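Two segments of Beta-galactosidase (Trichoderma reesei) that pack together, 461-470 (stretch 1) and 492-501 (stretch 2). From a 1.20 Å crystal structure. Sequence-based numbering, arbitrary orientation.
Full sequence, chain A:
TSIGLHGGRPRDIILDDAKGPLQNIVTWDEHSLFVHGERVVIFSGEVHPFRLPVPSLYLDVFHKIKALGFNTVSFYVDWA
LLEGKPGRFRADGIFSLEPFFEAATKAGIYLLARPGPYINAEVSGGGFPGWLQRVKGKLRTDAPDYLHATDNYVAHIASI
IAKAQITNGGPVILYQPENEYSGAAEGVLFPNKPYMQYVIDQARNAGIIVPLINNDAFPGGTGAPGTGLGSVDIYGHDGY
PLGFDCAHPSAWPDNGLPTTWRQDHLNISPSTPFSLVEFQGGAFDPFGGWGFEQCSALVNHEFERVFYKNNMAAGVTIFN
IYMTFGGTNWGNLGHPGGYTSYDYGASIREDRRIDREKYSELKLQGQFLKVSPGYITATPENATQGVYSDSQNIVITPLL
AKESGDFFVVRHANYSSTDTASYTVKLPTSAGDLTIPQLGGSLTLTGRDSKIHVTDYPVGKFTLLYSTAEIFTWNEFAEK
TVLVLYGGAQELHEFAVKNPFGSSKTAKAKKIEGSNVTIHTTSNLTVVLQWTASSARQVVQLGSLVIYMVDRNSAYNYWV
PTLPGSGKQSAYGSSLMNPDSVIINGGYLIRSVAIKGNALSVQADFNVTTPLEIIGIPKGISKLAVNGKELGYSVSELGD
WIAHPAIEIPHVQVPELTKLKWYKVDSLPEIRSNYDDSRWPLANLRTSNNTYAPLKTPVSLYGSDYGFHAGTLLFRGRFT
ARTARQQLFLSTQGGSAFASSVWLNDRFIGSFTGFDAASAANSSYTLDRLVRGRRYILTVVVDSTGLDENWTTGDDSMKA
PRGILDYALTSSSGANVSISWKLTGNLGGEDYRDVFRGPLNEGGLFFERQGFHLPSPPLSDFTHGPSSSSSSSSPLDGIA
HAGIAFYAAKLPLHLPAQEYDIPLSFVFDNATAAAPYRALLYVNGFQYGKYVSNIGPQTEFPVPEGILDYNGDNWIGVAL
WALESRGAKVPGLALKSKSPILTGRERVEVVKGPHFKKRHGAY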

# COMPACT_ATOMS: atom_id res chain seq x y z
N LYS A 461 -20.67 13.74 -29.79
CA LYS A 461 -21.39 13.66 -31.07
C LYS A 461 -20.48 13.22 -32.20
O LYS A 461 -21.08 13.00 -33.26
CB LYS A 461 -22.02 15.04 -31.32
CG LYS A 461 -23.17 15.17 -30.32
CD LYS A 461 -24.08 16.35 -30.44
CE LYS A 461 -24.95 16.51 -29.20
NZ LYS A 461 -25.93 15.38 -29.07
N PHE A 462 -19.20 13.10 -32.03
CA PHE A 462 -18.28 12.79 -33.10
C PHE A 462 -17.92 11.33 -32.97
O PHE A 462 -18.14 10.73 -31.90
CB PHE A 462 -17.00 13.63 -32.96
CG PHE A 462 -17.31 15.11 -33.08
CD1 PHE A 462 -17.59 15.89 -31.98
CD2 PHE A 462 -17.34 15.70 -34.35
CE1 PHE A 462 -17.88 17.26 -32.12
CE2 PHE A 462 -17.62 17.05 -34.55
CZ PHE A 462 -17.92 17.82 -33.40
N THR A 463 -17.38 10.79 -34.07
CA THR A 463 -16.90 9.40 -33.96
C THR A 463 -15.53 9.25 -34.58
O THR A 463 -15.33 9.77 -35.70
CB THR A 463 -17.83 8.41 -34.68
OG1 THR A 463 -19.17 8.59 -34.18
CG2 THR A 463 -17.39 6.97 -34.42
N LEU A 464 -14.64 8.62 -33.83
CA LEU A 464 -13.38 8.22 -34.44
C LEU A 464 -13.60 6.94 -35.21
O LEU A 464 -13.85 5.90 -34.58
CB LEU A 464 -12.26 7.89 -33.45
CG LEU A 464 -11.84 9.07 -32.59
CD1 LEU A 464 -10.85 8.65 -31.50
CD2 LEU A 464 -11.17 10.12 -33.45
N LEU A 465 -13.51 6.98 -36.52
CA LEU A 465 -13.59 5.74 -37.30
C LEU A 465 -12.48 4.82 -36.86
O LEU A 465 -12.71 3.61 -36.70
CB LEU A 465 -13.52 6.13 -38.77
CG LEU A 465 -13.57 4.91 -39.70
CD1 LEU A 465 -14.98 4.33 -39.63
CD2 LEU A 465 -13.18 5.30 -41.12
N TYR A 466 -11.28 5.38 -36.62
CA TYR A 466 -10.23 4.59 -35.96
C TYR A 466 -9.25 5.57 -35.34
O TYR A 466 -9.17 6.73 -35.77
CB TYR A 466 -9.52 3.62 -36.89
CG TYR A 466 -8.88 4.31 -38.10
CD1 TYR A 466 -7.61 4.87 -38.05
CD2 TYR A 466 -9.58 4.38 -39.32
CE1 TYR A 466 -7.01 5.50 -39.15
CE2 TYR A 466 -8.99 5.02 -40.41
CZ TYR A 466 -7.73 5.56 -40.32
OH TYR A 466 -7.24 6.19 -41.46
N SER A 467 -8.47 5.05 -34.41
CA SER A 467 -7.26 5.77 -33.99
C SER A 467 -6.19 4.79 -33.58
O SER A 467 -6.51 3.83 -32.83
CB SER A 467 -7.58 6.68 -32.80
OG SER A 467 -6.38 7.35 -32.39
N THR A 468 -4.96 5.02 -34.04
CA THR A 468 -3.85 4.24 -33.55
C THR A 468 -3.28 4.91 -32.31
O THR A 468 -2.80 4.23 -31.38
CB THR A 468 -2.74 4.08 -34.59
OG1 THR A 468 -2.16 5.37 -34.87
CG2 THR A 468 -3.29 3.57 -35.93
N ALA A 469 -3.36 6.24 -32.24
CA ALA A 469 -2.90 6.89 -31.00
C ALA A 469 -3.84 6.60 -29.86
O ALA A 469 -5.05 6.42 -30.08
CB ALA A 469 -2.87 8.40 -31.29
N GLU A 470 -3.30 6.61 -28.65
CA GLU A 470 -4.11 6.30 -27.49
C GLU A 470 -4.85 7.51 -27.00
O GLU A 470 -4.43 8.65 -27.17
CB GLU A 470 -3.16 5.70 -26.42
CG GLU A 470 -2.67 4.32 -26.93
CD GLU A 470 -1.89 3.53 -25.91
OE1 GLU A 470 -0.69 3.87 -25.67
OE2 GLU A 470 -2.51 2.58 -25.35
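Stretch 2 492-501: LHEFAVKNPF

Stretch 2 lies beside stretch 1 as an antiparallel β-strand partner, held by a backbone ladder that is interrupted by a β-bulge and tied at one end by side-chain hydrogen bonds. Residues 492 to 497 are extended, with phi between -82° and -143° and psi between 124° and 161°, and the chain then leaves the strand for a loop through Asn499, Pro500 and Phe501. The axis of this strand approaches that of strand 462-464 to 5.8 Å, with an angle of 147° between their N-to-C directions, so the two run oppositely but splayed. The contact buries 788 Å², both sides summed.

In register, Phe462 has Pro500 nearest, Thr463 has Lys498, and Leu464 faces Val497 as a non-hydrogen-bonded pair, CA to CA 4.6 Å. Lys498 N donates to Thr463 O at 3.0 Å, while Val497 CA makes a CA-H...O contact with the same Thr463 O at 3.5 Å. At Leu465, whose phi/psi of -59/-40 departs from extended geometry, stretch 1 turns a corner and the register slips by one residue. The bulge splits the two bonds of Ala496 between neighbours: its O accepts a weak bond from Leu465 N (2.8 Å, N-H...O angle 127°), and its N donates to Tyr466 O at 3.0 Å. Beyond the bulge, Ser467 pairs with Phe495, CA to CA 4.0 Å, and Thr468 N donates to Glu494 O at 2.9 Å.

The side chains of Leu464, Ser467, Phe495 and Val497 share one face of the sheet. There Leu464 CD2 touches both Val497 CG2 (3.9 Å) and Phe495 CD2 (4.0 Å), and Ser467 OG lies 3.6 Å from Phe495 CB. Phe495, with chi1 in p, starts out on this face, but the end of its side chain leads away from stretch 1.

Tyr466 and Ala496 occupy the other face. The small Ala496 side chain sits over the Tyr466 ring, its CB 3.9 Å from the ring centroid and 27° off the normal, a CH-pi contact. With chi1 in p, the Tyr466 ring runs largely crosswise to strand 492-497, and its OH donates a short 2.5 Å hydrogen bond to Glu494 OE2 at the ring edge.

Toward the start of stretch 2, Thr468 OG1 is a polar hub: it accepts from Glu494 N at 2.9 Å and is hydrogen-bonded to His493 ND1 at 2.8 Å. The His493 ring meets this hydroxyl with its edge and takes Ala469 CA over one face, 3.9 Å from its centroid.

At the far end the strands are less tightly joined. Phe462 presents its ring edge to Pro500, with Phe462 CE2 3.5 Å from Pro500 O and 3.8 Å from Pro500 CB. The long Lys498 side chain packs against stretch 1, with Lys498 CE 3.9 Å from Leu465 CD1 and Lys498 NZ 3.9 Å from Thr463 CG2. One water closes the gap here, donating to Lys498 O at 2.7 Å from its oxygen and accepting from Thr463 N at 2.8 Å.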

# COMPACT_ATOMS: atom_id res chain seq x y z
N LEU A 492 4.73 7.35 -35.40
CA LEU A 492 3.74 7.84 -36.34
C LEU A 492 2.38 7.29 -35.95
O LEU A 492 2.28 6.09 -35.70
CB LEU A 492 4.03 7.39 -37.76
CG LEU A 492 3.05 7.80 -38.87
CD1 LEU A 492 3.08 9.30 -39.14
CD2 LEU A 492 3.39 7.07 -40.19
N HIS A 493 1.39 8.16 -35.93
CA HIS A 493 0.02 7.73 -35.63
C HIS A 493 -0.96 8.29 -36.64
O HIS A 493 -0.67 9.29 -37.33
CB HIS A 493 -0.40 8.23 -34.23
CG HIS A 493 0.29 7.36 -33.21
ND1 HIS A 493 -0.17 6.06 -33.05
CD2 HIS A 493 1.34 7.51 -32.38
CE1 HIS A 493 0.58 5.47 -32.13
NE2 HIS A 493 1.49 6.35 -31.74
N GLU A 494 -2.11 7.61 -36.77
CA GLU A 494 -3.15 8.10 -37.67
C GLU A 494 -4.51 7.90 -37.01
O GLU A 494 -4.71 6.88 -36.31
CB GLU A 494 -3.02 7.35 -39.00
CG GLU A 494 -3.93 7.99 -40.05
CD GLU A 494 -3.81 7.19 -41.35
OE1 GLU A 494 -2.83 7.41 -42.11
OE2 GLU A 494 -4.70 6.30 -41.53
N PHE A 495 -5.41 8.84 -37.25
CA PHE A 495 -6.79 8.65 -36.80
C PHE A 495 -7.70 9.25 -37.88
O PHE A 495 -7.27 10.07 -38.70
CB PHE A 495 -7.09 9.23 -35.43
CG PHE A 495 -6.85 10.70 -35.28
CD1 PHE A 495 -5.54 11.20 -35.14
CD2 PHE A 495 -7.94 11.54 -35.24
CE1 PHE A 495 -5.36 12.57 -34.95
CE2 PHE A 495 -7.77 12.90 -35.07
CZ PHE A 495 -6.47 13.40 -34.91
N ALA A 496 -8.95 8.84 -37.83
CA ALA A 496 -9.87 9.33 -38.84
C ALA A 496 -11.18 9.67 -38.12
O ALA A 496 -11.63 8.92 -37.26
CB ALA A 496 -10.11 8.30 -39.91
N VAL A 497 -11.77 10.78 -38.50
CA VAL A 497 -12.98 11.28 -37.87
C VAL A 497 -14.10 11.27 -38.89
O VAL A 497 -13.96 11.86 -39.98
CB VAL A 497 -12.80 12.71 -37.30
CG1 VAL A 497 -14.05 13.14 -36.56
CG2 VAL A 497 -11.58 12.74 -36.36
N LYS A 498 -15.21 10.59 -38.57
CA LYS A 498 -16.36 10.64 -39.50
C LYS A 498 -16.83 12.10 -39.66
O LYS A 498 -16.63 12.82 -38.67
CB LYS A 498 -17.51 9.77 -39.00
CG LYS A 498 -17.08 8.30 -38.81
CD LYS A 498 -18.41 7.53 -38.55
CE LYS A 498 -18.14 6.10 -38.17
NZ LYS A 498 -19.29 5.48 -37.43
N ASN A 499 -17.38 12.44 -40.81
CA ASN A 499 -17.72 13.85 -41.13
C ASN A 499 -18.06 14.72 -39.92
O ASN A 499 -19.11 14.58 -39.30
CB ASN A 499 -18.93 13.84 -42.07
CG ASN A 499 -19.35 15.24 -42.43
OD1 ASN A 499 -18.77 16.28 -42.08
ND2 ASN A 499 -20.43 15.23 -43.21
N PRO A 500 -17.09 15.53 -39.54
CA PRO A 500 -17.26 16.36 -38.35
C PRO A 500 -17.85 17.73 -38.60
O PRO A 500 -17.88 18.60 -37.70
CB PRO A 500 -15.79 16.51 -37.88
CG PRO A 500 -15.00 16.59 -39.17
CD PRO A 500 -15.73 15.65 -40.11
N PHE A 501 -18.34 17.98 -39.80
CA PHE A 501 -18.67 19.35 -40.23
C PHE A 501 -20.15 19.65 -40.24
O PHE A 501 -20.54 20.74 -40.65
CB PHE A 501 -18.14 19.58 -41.66
CG PHE A 501 -16.63 19.47 -41.66
CD1 PHE A 501 -15.85 20.30 -40.83
CD2 PHE A 501 -16.04 18.50 -42.47
CE1 PHE A 501 -14.44 20.18 -40.81
CE2 PHE A 501 -14.66 18.40 -42.46
CZ PHE A 501 -13.90 19.22 -41.65
O HOH W 1 -20.32 13.57 -36.23
O HOH W 2 -17.72 12.55 -36.23